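Local coordinates for protein delta-aminolevulinic acid dehydratase (Toxoplasma gondii ME49, PDB 3OBK) that catalyses the condensation of two molecules of 5-aminolevulinic acid into the pyrrole porphobilinogen, an early step of tetrapyrrole biosynthesis, and assembles as an octamer, at residues 159-162 against 163-167. Residues are numbered along the deposited sequence; the frame is centred on the assembly and turned at random.
Sequences DLTV and HQLCK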
loop_
_atom_site.group_PDB
_atom_site.type_symbol
_atom_site.label_atom_id
_atom_site.label_comp_id
_atom_site.label_asym_id
_atom_site.label_seq_id
_atom_site.Cartn_x
_atom_site.Cartn_y
_atom_site.Cartn_z
ATOM N N ASP A 159 -34.461 11.222 -11.653
ATOM C CA ASP A 159 -34.940 11.691 -10.374
ATOM C C ASP A 159 -36.411 11.372 -10.138
ATOM O O ASP A 159 -36.833 11.086 -9.022
ATOM C CB ASP A 159 -34.724 13.200 -10.289
ATOM C CG ASP A 159 -33.251 13.583 -10.360
ATOM O OD1 ASP A 159 -32.364 12.693 -10.347
ATOM O OD2 ASP A 159 -33.001 14.800 -10.425
ATOM N N LEU A 160 -37.189 11.417 -11.202
ATOM C CA LEU A 160 -38.592 11.111 -11.115
ATOM C C LEU A 160 -38.696 9.610 -10.841
ATOM O O LEU A 160 -39.560 9.158 -10.074
ATOM C CB LEU A 160 -39.308 11.542 -12.400
ATOM C CG LEU A 160 -40.811 11.247 -12.446
ATOM C CD1 LEU A 160 -41.537 11.924 -11.254
ATOM C CD2 LEU A 160 -41.419 11.632 -13.817
ATOM N N THR A 161 -37.773 8.849 -11.426
ATOM C CA THR A 161 -37.723 7.410 -11.165
ATOM C C THR A 161 -37.392 7.142 -9.713
ATOM O O THR A 161 -38.027 6.306 -9.100
ATOM C CB THR A 161 -36.751 6.678 -12.098
ATOM O OG1 THR A 161 -37.261 6.734 -13.429
ATOM C CG2 THR A 161 -36.585 5.205 -11.668
ATOM N N VAL A 162 -36.453 7.889 -9.136
ATOM C CA VAL A 162 -36.128 7.702 -7.722
ATOM C C VAL A 162 -37.367 7.923 -6.835
ATOM O O VAL A 162 -37.634 7.153 -5.908
ATOM C CB VAL A 162 -34.928 8.591 -7.278
ATOM C CG1 VAL A 162 -34.706 8.525 -5.752
ATOM C CG2 VAL A 162 -33.665 8.144 -8.014
ATOM N N HIS A 163 -38.152 8.950 -7.149
ATOM C CA HIS A 163 -39.372 9.225 -6.381
ATOM C C HIS A 163 -40.300 7.996 -6.357
ATOM O O HIS A 163 -40.791 7.619 -5.286
ATOM C CB HIS A 163 -40.083 10.443 -6.961
ATOM C CG HIS A 163 -41.189 10.991 -6.100
ATOM N ND1 HIS A 163 -41.238 10.825 -4.724
ATOM C CD2 HIS A 163 -42.259 11.759 -6.425
ATOM C CE1 HIS A 163 -42.302 11.451 -4.246
ATOM N NE2 HIS A 163 -42.928 12.037 -5.255
ATOM N N GLN A 164 -40.502 7.374 -7.526
ATOM C CA GLN A 164 -41.277 6.133 -7.630
ATOM C C GLN A 164 -40.667 5.007 -6.809
ATOM O O GLN A 164 -41.382 4.272 -6.116
ATOM C CB GLN A 164 -41.398 5.654 -9.082
ATOM C CG GLN A 164 -42.119 6.575 -10.076
ATOM C CD GLN A 164 -43.509 6.988 -9.630
ATOM O OE1 GLN A 164 -43.649 7.829 -8.769
ATOM N NE2 GLN A 164 -44.536 6.404 -10.228
ATOM N N LEU A 165 -39.347 4.853 -6.883
ATOM C CA LEU A 165 -38.682 3.775 -6.141
ATOM C C LEU A 165 -38.782 3.977 -4.628
ATOM O O LEU A 165 -38.847 2.989 -3.864
ATOM C CB LEU A 165 -37.216 3.678 -6.522
ATOM C CG LEU A 165 -36.892 3.403 -7.975
ATOM C CD1 LEU A 165 -35.386 3.496 -8.185
ATOM C CD2 LEU A 165 -37.442 2.068 -8.377
ATOM N N CYS A 166 -38.795 5.242 -4.194
ATOM C CA CYS A 166 -39.020 5.546 -2.789
ATOM C C CYS A 166 -40.405 5.086 -2.355
ATOM O O CYS A 166 -40.562 4.517 -1.265
ATOM C CB CYS A 166 -38.819 7.023 -2.484
ATOM S SG CYS A 166 -37.061 7.532 -2.580
ATOM N N LYS A 167 -41.398 5.272 -3.211
ATOM C CA LYS A 167 -42.738 4.837 -2.855
ATOM C C LYS A 167 -42.773 3.332 -2.804
ATOM O O LYS A 167 -43.320 2.775 -1.881
ATOM C CB LYS A 167 -43.789 5.335 -3.848
ATOM C CG LYS A 167 -44.071 6.829 -3.795
ATOM C CD LYS A 167 -44.917 7.163 -4.997
ATOM C CE LYS A 167 -45.395 8.580 -5.041
ATOM N NZ LYS A 167 -46.563 8.641 -5.996
#
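The first turns of helix 158-175, which follows strand 130-135 and precedes strand 179-182 of the TIM barrel, are joined here by consecutive i to i+4 bonds between D159-V162 and H163-C166. This unbroken register marks an alpha-helix, and N-H...O angles between 156° and 164° show that the four bonds are fairly straight. The N of C166 lies 2.8 Å from O of V162, nearly in line with that carbonyl, whereas the N of Q164 is 3.2 Å from O of L160 and tilted from the carbonyl plane.

Two side-chain pairs follow the same spacing. T161 holds CG2 anti to its own N, which brings the methyl 4.1 Å from CD1 of L165, the two side chains crossing at a slant; OG1 of T161, beside the backbone N, hydrogen-bonds to O of V157 and N of V148. This pair faces the loop with D184 and M186, and the L165 side chain is about 8 Å from bound porphobilinogen. V162 touches M186 too, and with C166 it packs on helix 189-199, both touching A192.

Polar ends reach beyond the helix: NE2 of Q164 donates to O of M104, and OD1 of D159 forms a salt bridge with R22 of the second subunit, so the start of the helix lies at a subunit interface. CG1 of V162, set anti to the N of V162 (chi1 173°), lies 4.1 Å from SG of C166.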